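Local coordinates for protein putative glucosidase lplD, ALPHA-GALACTURONIDASE (Bacillus subtilis, PDB 3FEF) that hydrolyses alpha-1,4-linked galacturonate, including the probable natural substrate di-galacturonate, as an NAD- and manganese-dependent glycosidase of family 4, at residues A[9-14]-A[81-86]; A[41-46]-A[63-68]; A[140-145]-A[163-168]; A[128-133]-A[154-159]. All coordinates share one frame; numbering follows the deposited sequence.

In the fold
All four contacts belong to the N-terminal, Rossmann-type part of the chain, built on one parallel sheet in the order 61-66, 34-39, 6-11, 78-81, 141-144, 164-167. Along the sequence, interaction 2 falls between the segments of interaction 1, interactions 3 and 4 follow, and the segments of these last two alternate. Interaction 1 sits mid-sheet, with the centre of interaction 2 about 10 Å away towards one edge and that of interaction 3 about 13 Å towards the other. Interaction 4 joins helices 112-136 and 149-159 beside the sheet, its centre about 11 Å from that of interaction 3. Interactions 1 and 3, touching at I81, link the probable NAD(+)-site strand 6-11 to the strand leading to metal ligand C169.

Interaction 1: A[9-14]-A[81-86]; sequences AYIGGG and ISILPG
The end of strand 6-11 runs parallel to the segment 81-86, with I11 bridged to I81 at a CA-CA separation of 4.8 Å, and the backbone N of S82 donates to I11 O over 2.9 Å. That bond is almost perfectly straight: the angle at the hydrogen is 177°, and the donor lies nearly along the C=O axis. I11 O also receives a CA-H...O contact from I81.

The side chains of I11 and I81 leave on the same face of the sheet, where I11 CD1 comes within 4.3 Å of I81 CG1. I83 follows alongside I11, pointing the same way, and its CG2 packs on I11 CG2 at 4.0 Å. The same I83 methyl lies 3.6 Å from G12 CA.

Here the chain leaves the strand through a type II turn from Y10 to G13, part of the glycine-rich GGG run that follows the first strand of a Rossmann fold and, by similarity, belongs to the NAD(+) site. G12 has a positive phi of 103°, and a CB on it would clash with S82 O; both features call for glycine, and they let G12 CA approach that carbonyl at 3.5 Å.

Y10, next to I11 in the strand and so on the other face of the sheet, reaches the second segment with its tip. With CG anti to the backbone N (chi1 -160°), its ring extends to bring OH within 3.4 Å of S82 CB. W18, A19 and L22 of helix 18-28 also pack on Y10, while T146 OG1 accepts a hydrogen bond from I83 N.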
loop_
_atom_site.group_PDB
_atom_site.type_symbol
_atom_site.label_atom_id
_atom_site.label_comp_id
_atom_site.label_asym_id
_atom_site.label_seq_id
_atom_site.Cartn_x
_atom_site.Cartn_y
_atom_site.Cartn_z
ATOM N N ALA A 9 -17.067 4.869 32.834
ATOM C CA ALA A 9 -17.285 6.298 32.765
ATOM C C ALA A 9 -18.313 6.522 31.668
ATOM O O ALA A 9 -18.203 5.967 30.576
ATOM C CB ALA A 9 -16.005 7.017 32.453
ATOM N N TYR A 10 -19.334 7.311 31.962
ATOM C CA TYR A 10 -20.364 7.571 30.972
ATOM C C TYR A 10 -20.429 9.051 30.633
ATOM O O TYR A 10 -20.884 9.844 31.450
ATOM C CB TYR A 10 -21.726 7.125 31.477
ATOM C CG TYR A 10 -22.675 6.942 30.338
ATOM C CD1 TYR A 10 -23.070 5.684 29.952
ATOM C CD2 TYR A 10 -23.107 8.026 29.593
ATOM C CE1 TYR A 10 -23.914 5.500 28.885
ATOM C CE2 TYR A 10 -23.952 7.852 28.525
ATOM C CZ TYR A 10 -24.345 6.579 28.174
ATOM O OH TYR A 10 -25.180 6.385 27.112
ATOM N N ILE A 11 -19.988 9.409 29.426
ATOM C CA ILE A 11 -20.031 10.784 28.950
ATOM C C ILE A 11 -21.308 11.034 28.147
ATOM O O ILE A 11 -21.535 10.441 27.087
ATOM C CB ILE A 11 -18.791 11.119 28.108
ATOM C CG1 ILE A 11 -17.529 10.816 28.906
ATOM C CG2 ILE A 11 -18.835 12.576 27.669
ATOM C CD1 ILE A 11 -16.260 10.888 28.107
ATOM N N GLY A 12 -22.150 11.918 28.680
ATOM C CA GLY A 12 -23.490 12.136 28.182
ATOM C C GLY A 12 -24.413 11.424 29.145
ATOM O O GLY A 12 -25.529 11.007 28.776
ATOM N N GLY A 13 -23.947 11.296 30.391
ATOM C CA GLY A 13 -24.651 10.538 31.437
ATOM C C GLY A 13 -26.039 11.020 31.845
ATOM O O GLY A 13 -26.686 10.419 32.718
ATOM N N GLY A 14 -26.503 12.098 31.222
ATOM C CA GLY A 14 -27.858 12.577 31.443
ATOM C C GLY A 14 -28.751 12.019 30.349
ATOM O O GLY A 14 -29.955 12.282 30.313
ATOM N N ILE A 81 -19.606 7.007 25.238
ATOM C CA ILE A 81 -19.908 8.370 24.834
ATOM C C ILE A 81 -21.203 8.412 24.049
ATOM O O ILE A 81 -21.337 7.786 22.981
ATOM C CB ILE A 81 -18.804 8.985 23.949
ATOM C CG1 ILE A 81 -17.429 8.760 24.581
ATOM C CG2 ILE A 81 -19.095 10.479 23.709
ATOM C CD1 ILE A 81 -16.257 9.098 23.633
ATOM N N SER A 82 -22.145 9.169 24.586
ATOM C CA SER A 82 -23.411 9.368 23.942
ATOM C C SER A 82 -23.910 10.771 24.231
ATOM O O SER A 82 -24.717 10.971 25.141
ATOM C CB SER A 82 -24.402 8.358 24.495
ATOM O OG SER A 82 -25.701 8.789 24.228
ATOM N N ILE A 83 -23.407 11.745 23.486
ATOM C CA ILE A 83 -23.790 13.137 23.688
ATOM C C ILE A 83 -24.444 13.706 22.449
ATOM O O ILE A 83 -24.392 13.116 21.365
ATOM C CB ILE A 83 -22.584 14.029 23.981
ATOM C CG1 ILE A 83 -21.599 13.971 22.816
ATOM C CG2 ILE A 83 -21.916 13.649 25.313
ATOM C CD1 ILE A 83 -20.416 14.847 23.018
ATOM N N LEU A 84 -25.057 14.868 22.624
ATOM C CA LEU A 84 -25.602 15.633 21.518
ATOM C C LEU A 84 -24.651 16.797 21.282
ATOM O O LEU A 84 -24.408 17.594 22.189
ATOM C CB LEU A 84 -26.995 16.157 21.867
ATOM C CG LEU A 84 -27.581 17.135 20.845
ATOM C CD1 LEU A 84 -27.945 16.423 19.532
ATOM C CD2 LEU A 84 -28.786 17.871 21.432
ATOM N N PRO A 85 -24.062 16.865 20.077
ATOM C CA PRO A 85 -23.192 17.971 19.670
ATOM C C PRO A 85 -24.004 19.220 19.348
ATOM O O PRO A 85 -24.446 19.395 18.214
ATOM C CB PRO A 85 -22.525 17.456 18.392
ATOM C CG PRO A 85 -22.859 15.976 18.314
ATOM C CD PRO A 85 -24.119 15.788 19.076
ATOM N N GLY A 86 -24.202 20.077 20.338
ATOM C CA GLY A 86 -25.031 21.271 20.165
ATOM C C GLY A 86 -26.431 21.051 20.694
ATOM O O GLY A 86 -26.756 19.960 21.156
#

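Interaction 2: A[41-46]-A[63-68]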
loop_
_atom_site.group_PDB
_atom_site.type_symbol
_atom_site.label_atom_id
_atom_site.label_comp_id
_atom_site.label_asym_id
_atom_site.label_seq_id
_atom_site.Cartn_x
_atom_site.Cartn_y
_atom_site.Cartn_z
ATOM N N LEU A 41 -22.776 17.773 30.905
ATOM C CA LEU A 41 -22.782 19.224 31.073
ATOM C C LEU A 41 -24.003 19.621 31.895
ATOM O O LEU A 41 -23.935 20.517 32.732
ATOM C CB LEU A 41 -22.809 19.928 29.716
ATOM C CG LEU A 41 -21.577 19.715 28.827
ATOM C CD1 LEU A 41 -21.750 20.409 27.470
ATOM C CD2 LEU A 41 -20.311 20.215 29.547
ATOM N N ASP A 42 -25.116 18.937 31.658
ATOM C CA ASP A 42 -26.336 19.176 32.411
ATOM C C ASP A 42 -26.412 18.220 33.606
ATOM O O ASP A 42 -26.906 17.090 33.487
ATOM C CB ASP A 42 -27.550 18.974 31.509
ATOM C CG ASP A 42 -28.861 19.050 32.273
ATOM O OD1 ASP A 42 -28.824 19.162 33.516
ATOM O OD2 ASP A 42 -29.928 18.986 31.642
ATOM N N PHE A 43 -25.911 18.673 34.751
ATOM C CA PHE A 43 -25.765 17.804 35.912
ATOM C C PHE A 43 -27.108 17.324 36.427
ATOM O O PHE A 43 -27.215 16.239 37.005
ATOM C CB PHE A 43 -25.002 18.508 37.031
ATOM C CG PHE A 43 -24.775 17.645 38.238
ATOM C CD1 PHE A 43 -25.738 17.552 39.230
ATOM C CD2 PHE A 43 -23.599 16.924 38.380
ATOM C CE1 PHE A 43 -25.528 16.759 40.351
ATOM C CE2 PHE A 43 -23.388 16.127 39.497
ATOM C CZ PHE A 43 -24.353 16.043 40.481
ATOM N N GLU A 44 -28.136 18.130 36.203
ATOM C CA GLU A 44 -29.463 17.797 36.688
ATOM C C GLU A 44 -29.938 16.497 36.064
ATOM O O GLU A 44 -30.529 15.660 36.733
ATOM C CB GLU A 44 -30.449 18.914 36.353
ATOM C CG GLU A 44 -31.780 18.765 37.038
ATOM C CD GLU A 44 -32.791 19.802 36.578
ATOM O OE1 GLU A 44 -32.431 20.693 35.779
ATOM O OE2 GLU A 44 -33.955 19.721 37.016
ATOM N N ALA A 45 -29.683 16.333 34.771
ATOM C CA ALA A 45 -30.089 15.102 34.096
ATOM C C ALA A 45 -29.249 13.922 34.591
ATOM O O ALA A 45 -29.765 12.827 34.806
ATOM C CB ALA A 45 -29.972 15.261 32.577
ATOM N N ALA A 46 -27.953 14.135 34.780
ATOM C CA ALA A 46 -27.102 13.044 35.228
ATOM C C ALA A 46 -27.560 12.590 36.613
ATOM O O ALA A 46 -27.597 11.399 36.903
ATOM C CB ALA A 46 -25.636 13.475 35.249
ATOM N N TYR A 63 -24.411 3.814 40.756
ATOM C CA TYR A 63 -24.314 4.967 39.890
ATOM C C TYR A 63 -23.990 6.204 40.702
ATOM O O TYR A 63 -24.481 6.357 41.804
ATOM C CB TYR A 63 -25.637 5.172 39.166
ATOM C CG TYR A 63 -25.925 4.088 38.165
ATOM C CD1 TYR A 63 -26.479 2.869 38.566
ATOM C CD2 TYR A 63 -25.620 4.266 36.818
ATOM C CE1 TYR A 63 -26.741 1.877 37.647
ATOM C CE2 TYR A 63 -25.876 3.268 35.892
ATOM C CZ TYR A 63 -26.432 2.084 36.314
ATOM O OH TYR A 63 -26.688 1.105 35.392
ATOM N N GLU A 64 -23.148 7.070 40.148
ATOM C CA GLU A 64 -22.828 8.347 40.760
ATOM C C GLU A 64 -22.718 9.446 39.686
ATOM O O GLU A 64 -21.861 9.367 38.795
ATOM C CB GLU A 64 -21.513 8.230 41.546
ATOM C CG GLU A 64 -21.248 9.386 42.509
ATOM C CD GLU A 64 -19.756 9.615 42.810
ATOM O OE1 GLU A 64 -18.913 8.735 42.496
ATOM O OE2 GLU A 64 -19.427 10.698 43.358
ATOM N N ALA A 65 -23.561 10.477 39.769
ATOM C CA ALA A 65 -23.371 11.689 38.952
ATOM C C ALA A 65 -22.147 12.478 39.417
ATOM O O ALA A 65 -22.049 12.832 40.582
ATOM C CB ALA A 65 -24.597 12.565 39.014
ATOM N N VAL A 66 -21.215 12.750 38.510
ATOM C CA VAL A 66 -19.993 13.485 38.852
ATOM C C VAL A 66 -19.891 14.765 38.026
ATOM O O VAL A 66 -20.489 14.873 36.952
ATOM C CB VAL A 66 -18.718 12.632 38.633
ATOM C CG1 VAL A 66 -18.733 11.391 39.523
ATOM C CG2 VAL A 66 -18.587 12.256 37.165
ATOM N N SER A 67 -19.112 15.724 38.517
ATOM C CA SER A 67 -19.165 17.091 38.009
ATOM C C SER A 67 -18.150 17.399 36.927
ATOM O O SER A 67 -18.280 18.407 36.245
ATOM C CB SER A 67 -18.968 18.082 39.153
ATOM O OG SER A 67 -17.786 17.752 39.868
ATOM N N THR A 68 -17.135 16.554 36.769
ATOM C CA THR A 68 -16.123 16.803 35.749
ATOM C C THR A 68 -15.677 15.529 35.026
ATOM O O THR A 68 -15.819 14.427 35.565
ATOM C CB THR A 68 -14.887 17.470 36.360
ATOM O OG1 THR A 68 -14.295 16.567 37.286
ATOM C CG2 THR A 68 -15.261 18.777 37.075
#
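Y63 and E64 open the second segment without meeting 41-46; Y63 packs on M23 and L26 of helix 18-28. The contact begins at A65, whose CB points toward the helix and fits between two side chains of its first turn. From one of them, F43 CZ comes to 3.8 Å from A65 CB; from the other, A46 CB lies 4.0 Å from the same methyl. The closest backbone approach, 5.4 Å between A46 CA and A65 CA, is consistent with the small side chains of both alanines. F43 CE2 also comes to 3.7 Å from A65 O.

At V66 the side chain turns away to pack on Y39 of the neighbouring strand, but V66 O lies at the edge of the F43 ring, near its plane, 4.0 Å from CD2. S67 N follows along that edge, while S67 OG is hydrogen-bonded to K71 NZ. The F43 ring is placed there by a first torsion that sets CG anti to the backbone N (chi1 -178°). An alanine in place of F43 would remove the ring from A65 CB and the A65 and V66 carbonyls, and would probably loosen the start of the helix against the strand.

That start is capped by D42, whose OD1 accepts from A45 N at 3.2 Å, met from 66° out of the carboxylate plane. The contact packs the helix of the beta-alpha-beta unit 34-39, 43-53, 61-66 on its second strand. Between the two segments no hydrogen bond forms, so their contact is apolar, with the ring edge turned to peptide polar atoms; one turn on, E50 OE1 accepts from A65 N and adds a polar tie.

Interaction 3: A[140-145]-A[163-168]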
loop_
_atom_site.group_PDB
_atom_site.type_symbol
_atom_site.label_atom_id
_atom_site.label_comp_id
_atom_site.label_asym_id
_atom_site.label_seq_id
_atom_site.Cartn_x
_atom_site.Cartn_y
_atom_site.Cartn_z
ATOM N N SER A 140 -8.309 2.535 28.807
ATOM C CA SER A 140 -9.700 2.085 28.761
ATOM C C SER A 140 -10.142 1.796 27.328
ATOM O O SER A 140 -9.558 2.318 26.366
ATOM C CB SER A 140 -10.608 3.150 29.355
ATOM O OG SER A 140 -10.351 4.401 28.729
ATOM N N TRP A 141 -11.172 0.963 27.184
ATOM C CA TRP A 141 -11.875 0.860 25.910
ATOM C C TRP A 141 -12.970 1.910 25.845
ATOM O O TRP A 141 -13.672 2.142 26.822
ATOM C CB TRP A 141 -12.429 -0.554 25.689
ATOM C CG TRP A 141 -11.371 -1.440 25.202
ATOM C CD1 TRP A 141 -10.530 -2.254 25.961
ATOM C CD2 TRP A 141 -10.956 -1.584 23.847
ATOM N NE1 TRP A 141 -9.642 -2.887 25.130
ATOM C CE2 TRP A 141 -9.883 -2.499 23.831
ATOM C CE3 TRP A 141 -11.403 -1.038 22.634
ATOM C CZ2 TRP A 141 -9.250 -2.883 22.647
ATOM C CZ3 TRP A 141 -10.764 -1.405 21.469
ATOM C CH2 TRP A 141 -9.698 -2.322 21.484
ATOM N N VAL A 142 -13.093 2.552 24.689
ATOM C CA VAL A 142 -14.035 3.656 24.472
ATOM C C VAL A 142 -15.109 3.188 23.491
ATOM O O VAL A 142 -14.792 2.727 22.405
ATOM C CB VAL A 142 -13.299 4.870 23.847
ATOM C CG1 VAL A 142 -14.229 6.060 23.718
ATOM C CG2 VAL A 142 -12.079 5.240 24.687
ATOM N N ILE A 143 -16.374 3.255 23.880
ATOM C CA ILE A 143 -17.435 2.946 22.940
ATOM C C ILE A 143 -18.213 4.203 22.605
ATOM O O ILE A 143 -18.892 4.746 23.444
ATOM C CB ILE A 143 -18.406 1.868 23.485
ATOM C CG1 ILE A 143 -17.627 0.662 24.020
ATOM C CG2 ILE A 143 -19.421 1.462 22.393
ATOM C CD1 ILE A 143 -18.539 -0.403 24.639
ATOM N N ASN A 144 -18.117 4.657 21.362
ATOM C CA ASN A 144 -18.851 5.840 20.940
ATOM C C ASN A 144 -20.195 5.506 20.289
ATOM O O ASN A 144 -20.286 4.660 19.398
ATOM C CB ASN A 144 -17.990 6.681 19.984
ATOM C CG ASN A 144 -18.707 7.927 19.499
ATOM O OD1 ASN A 144 -19.365 8.621 20.272
ATOM N ND2 ASN A 144 -18.590 8.213 18.212
ATOM N N TYR A 145 -21.233 6.205 20.726
ATOM C CA TYR A 145 -22.570 6.052 20.211
ATOM C C TYR A 145 -23.033 7.321 19.500
ATOM O O TYR A 145 -24.110 7.338 18.900
ATOM C CB TYR A 145 -23.546 5.794 21.358
ATOM C CG TYR A 145 -23.493 4.408 21.915
ATOM C CD1 TYR A 145 -23.963 3.325 21.171
ATOM C CD2 TYR A 145 -22.999 4.171 23.185
ATOM C CE1 TYR A 145 -23.926 2.045 21.673
ATOM C CE2 TYR A 145 -22.959 2.894 23.705
ATOM C CZ TYR A 145 -23.416 1.831 22.934
ATOM O OH TYR A 145 -23.396 0.562 23.443
ATOM N N ILE A 163 -5.500 5.643 21.188
ATOM C CA ILE A 163 -6.747 5.377 21.862
ATOM C C ILE A 163 -7.312 3.999 21.450
ATOM O O ILE A 163 -7.112 3.542 20.329
ATOM C CB ILE A 163 -7.770 6.471 21.543
ATOM C CG1 ILE A 163 -8.892 6.474 22.585
ATOM C CG2 ILE A 163 -8.306 6.297 20.128
ATOM C CD1 ILE A 163 -9.924 7.590 22.381
ATOM N N LYS A 164 -8.033 3.362 22.359
ATOM C CA LYS A 164 -8.739 2.123 22.073
ATOM C C LYS A 164 -10.232 2.383 21.969
ATOM O O LYS A 164 -10.953 2.275 22.955
ATOM C CB LYS A 164 -8.454 1.110 23.166
ATOM C CG LYS A 164 -7.022 0.650 23.147
ATOM C CD LYS A 164 -6.510 0.404 24.576
ATOM C CE LYS A 164 -6.743 -1.014 25.008
ATOM N NZ LYS A 164 -6.716 -1.048 26.477
ATOM N N ALA A 165 -10.688 2.726 20.767
ATOM C CA ALA A 165 -12.058 3.160 20.567
ATOM C C ALA A 165 -12.797 2.452 19.440
ATOM O O ALA A 165 -12.257 2.237 18.342
ATOM C CB ALA A 165 -12.102 4.687 20.319
ATOM N N ILE A 166 -14.065 2.152 19.706
ATOM C CA ILE A 166 -14.965 1.722 18.645
ATOM C C ILE A 166 -16.218 2.581 18.653
ATOM O O ILE A 166 -16.563 3.184 19.666
ATOM C CB ILE A 166 -15.366 0.284 18.819
ATOM C CG1 ILE A 166 -16.278 0.136 20.044
ATOM C CG2 ILE A 166 -14.112 -0.590 19.007
ATOM C CD1 ILE A 166 -16.575 -1.322 20.386
ATOM N N GLY A 167 -16.884 2.639 17.509
ATOM C CA GLY A 167 -18.201 3.224 17.416
ATOM C C GLY A 167 -19.226 2.114 17.237
ATOM O O GLY A 167 -18.983 1.145 16.481
ATOM N N CYS A 168 -20.369 2.259 17.925
ATOM C CA CYS A 168 -21.469 1.289 17.862
ATOM C C CYS A 168 -22.773 1.876 17.357
ATOM O O CYS A 168 -23.163 2.980 17.720
ATOM C CB CYS A 168 -21.740 0.669 19.238
ATOM S SG CYS A 168 -20.521 -0.544 19.650
HETATM O O HOH W 1 -8.023 4.174 25.181
HETATM O O HOH W 2 -24.949 4.924 17.528
#
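Four backbone hydrogen bonds join strands 141-144 and 164-167 in parallel: V142 N to K164 O, I166 N to V142 O, N144 N to I166 O and C168 N to N144 O. The shortest, at 2.7 Å between N144 N and I166 O, has an angle of 173° at the hydrogen.

On one face V142 CB meets A165 CB at 3.7 Å. On the other, I143 CG2 touches C168 SG at 3.6 Å and the Y145 ring puts CE1 3.5 Å from C168 CB. W141 crosses K164 at about a right angle: K164 CB stands over one face of the indole, 3.6 Å from the six-membered ring centroid, a CH-pi contact. The lysine chain then bends at chi2 and chi3, carrying CE to 3.5 Å from W141 NE1. An alanine at W141 would remove this platform and the NE1 bond to N371, and would probably leave the lysine chain less well held.

Further out, N371 OD1 accepts from both W141 NE1 and K164 NZ, E139 O also accepts from NZ, and N144 bonds T146 and T153. Water bridges S140 O to K164 N and Y145 O to C168 O, while Y145 stacks on W18. With helix 149-159 this forms a beta-alpha-beta crossover. Its chemistry is four backbone bonds among mostly apolar side chains, with these polar ends satisfied, on a strand running into C169, a ligand of the bound magnesium.

Interaction 4: A[128-133]-A[154-159]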
loop_
_atom_site.group_PDB
_atom_site.type_symbol
_atom_site.label_atom_id
_atom_site.label_comp_id
_atom_site.label_asym_id
_atom_site.label_seq_id
_atom_site.Cartn_x
_atom_site.Cartn_y
_atom_site.Cartn_z
ATOM N N GLU A 128 -11.473 17.306 22.718
ATOM C CA GLU A 128 -11.377 17.504 24.165
ATOM C C GLU A 128 -11.594 16.194 24.938
ATOM O O GLU A 128 -10.894 15.901 25.900
ATOM C CB GLU A 128 -12.372 18.582 24.654
ATOM C CG GLU A 128 -12.350 18.749 26.187
ATOM C CD GLU A 128 -13.114 19.969 26.707
ATOM O OE1 GLU A 128 -14.198 20.313 26.169
ATOM O OE2 GLU A 128 -12.629 20.584 27.690
ATOM N N ILE A 129 -12.574 15.406 24.517
ATOM C CA ILE A 129 -12.788 14.093 25.118
ATOM C C ILE A 129 -11.563 13.205 24.904
ATOM O O ILE A 129 -11.070 12.562 25.831
ATOM C CB ILE A 129 -14.052 13.437 24.558
ATOM C CG1 ILE A 129 -15.294 14.133 25.140
ATOM C CG2 ILE A 129 -14.058 11.964 24.883
ATOM C CD1 ILE A 129 -16.618 13.786 24.392
ATOM N N ALA A 130 -11.036 13.202 23.687
ATOM C CA ALA A 130 -9.863 12.369 23.407
ATOM C C ALA A 130 -8.640 12.744 24.250
ATOM O O ALA A 130 -7.853 11.868 24.635
ATOM C CB ALA A 130 -9.508 12.395 21.894
ATOM N N ARG A 131 -8.461 14.041 24.518
ATOM C CA ARG A 131 -7.309 14.482 25.301
ATOM C C ARG A 131 -7.501 14.087 26.754
ATOM O O ARG A 131 -6.540 13.757 27.445
ATOM C CB ARG A 131 -7.062 15.993 25.146
ATOM C CG ARG A 131 -6.419 16.374 23.801
ATOM C CD ARG A 131 -5.966 17.838 23.763
ATOM N NE ARG A 131 -7.129 18.708 23.718
ATOM C CZ ARG A 131 -7.676 19.184 22.599
ATOM N NH1 ARG A 131 -7.146 18.889 21.412
ATOM N NH2 ARG A 131 -8.753 19.959 22.677
ATOM N N ALA A 132 -8.755 14.077 27.203
ATOM C CA ALA A 132 -9.072 13.695 28.586
ATOM C C ALA A 132 -8.880 12.204 28.813
ATOM O O ALA A 132 -8.287 11.777 29.806
ATOM C CB ALA A 132 -10.506 14.107 28.935
ATOM N N ILE A 133 -9.400 11.403 27.888
ATOM C CA ILE A 133 -9.156 9.965 27.909
ATOM C C ILE A 133 -7.658 9.687 27.877
ATOM O O ILE A 133 -7.155 8.868 28.639
ATOM C CB ILE A 133 -9.844 9.291 26.719
ATOM C CG1 ILE A 133 -11.355 9.408 26.881
ATOM C CG2 ILE A 133 -9.401 7.836 26.585
ATOM C CD1 ILE A 133 -12.114 9.087 25.634
ATOM N N ARG A 154 -13.360 9.287 14.211
ATOM C CA ARG A 154 -12.096 9.549 13.550
ATOM C C ARG A 154 -11.292 10.587 14.311
ATOM O O ARG A 154 -10.071 10.529 14.323
ATOM C CB ARG A 154 -12.317 10.040 12.127
ATOM C CG ARG A 154 -11.021 10.315 11.411
ATOM C CD ARG A 154 -10.241 9.034 11.035
ATOM N NE ARG A 154 -9.263 9.423 10.022
ATOM C CZ ARG A 154 -7.955 9.493 10.226
ATOM N NH1 ARG A 154 -7.431 9.125 11.383
ATOM N NH2 ARG A 154 -7.172 9.911 9.258
ATOM N N VAL A 155 -11.987 11.527 14.948
ATOM C CA VAL A 155 -11.338 12.604 15.696
ATOM C C VAL A 155 -10.658 12.007 16.907
ATOM O O VAL A 155 -9.544 12.389 17.244
ATOM C CB VAL A 155 -12.350 13.722 16.103
ATOM C CG1 VAL A 155 -11.735 14.697 17.147
ATOM C CG2 VAL A 155 -12.838 14.479 14.861
ATOM N N LEU A 156 -11.322 11.054 17.564
ATOM C CA LEU A 156 -10.678 10.359 18.675
ATOM C C LEU A 156 -9.265 9.861 18.284
ATOM O O LEU A 156 -8.287 10.093 19.003
ATOM C CB LEU A 156 -11.561 9.203 19.178
ATOM C CG LEU A 156 -12.881 9.629 19.819
ATOM C CD1 LEU A 156 -13.712 8.447 20.349
ATOM C CD2 LEU A 156 -12.593 10.659 20.940
ATOM N N TYR A 157 -9.160 9.162 17.153
ATOM C CA TYR A 157 -7.883 8.589 16.753
ATOM C C TYR A 157 -6.877 9.645 16.300
ATOM O O TYR A 157 -5.676 9.475 16.492
ATOM C CB TYR A 157 -8.059 7.524 15.650
ATOM C CG TYR A 157 -8.503 6.186 16.195
ATOM C CD1 TYR A 157 -9.853 5.883 16.318
ATOM C CD2 TYR A 157 -7.577 5.245 16.619
ATOM C CE1 TYR A 157 -10.278 4.670 16.832
ATOM C CE2 TYR A 157 -7.996 4.005 17.140
ATOM C CZ TYR A 157 -9.349 3.739 17.238
ATOM O OH TYR A 157 -9.792 2.537 17.752
ATOM N N LYS A 158 -7.365 10.715 15.687
ATOM C CA LYS A 158 -6.484 11.762 15.198
ATOM C C LYS A 158 -5.855 12.495 16.370
ATOM O O LYS A 158 -4.689 12.901 16.324
ATOM C CB LYS A 158 -7.232 12.751 14.301
ATOM C CG LYS A 158 -7.625 12.192 12.934
ATOM C CD LYS A 158 -8.527 13.168 12.152
ATOM C CE LYS A 158 -7.729 14.310 11.534
ATOM N NZ LYS A 158 -6.972 13.864 10.307
ATOM N N VAL A 159 -6.618 12.654 17.431
ATOM C CA VAL A 159 -6.137 13.432 18.556
ATOM C C VAL A 159 -5.386 12.554 19.559
ATOM O O VAL A 159 -4.447 13.009 20.214
ATOM C CB VAL A 159 -7.292 14.178 19.241
ATOM C CG1 VAL A 159 -6.783 14.963 20.445
ATOM C CG2 VAL A 159 -7.974 15.093 18.230
#
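A130 points its methyl toward helix 149-159 and is met there by two side chains, one turn apart. L156 has CG anti to the carbonyl carbon (chi1 -66°) and a fully extended second torsion, so its branch swings across the gap and CD2 lands 3.7 Å from A130 CB. V159, by contrast, points toward helix 112-136 and lays CB 3.9 Å from the same methyl. A130 CB is thus received between L156 and V159, and the small side chain lets the backbones come close: A130 CA and L156 CA are 5.2 Å apart.

V159 also serves the exposed side. Its CG1, anti to the backbone N (chi1 178°), reaches 3.7 Å from R131 CG, so that the aliphatic part of the arginine lies obliquely across the valine. The R131 chain bends at chi3, which keeps NH1 within 4.1 Å of V159 CG1.

The two segments are helical throughout, crossing at -51° with their axes 8.6 Å apart at closest approach. They are neighbouring helices on one side of the parallel Rossmann-type sheet: helix 112-136 leads into strand 141-144, which helix 149-159 connects to strand 164-167. No hydrogen bond or salt bridge joins the segments, and the interface rests on methyl and methylene groups.

Toward the sheet, I129 CG2 makes a looser contact with L156 CD2 at 4.4 Å, and both residues pack on I81. On the far side of helix 149-159, R154 and K158 form salt bridges with E397 and D401 of helix 383-405; V159, at the interface, also touches L404 of that helix.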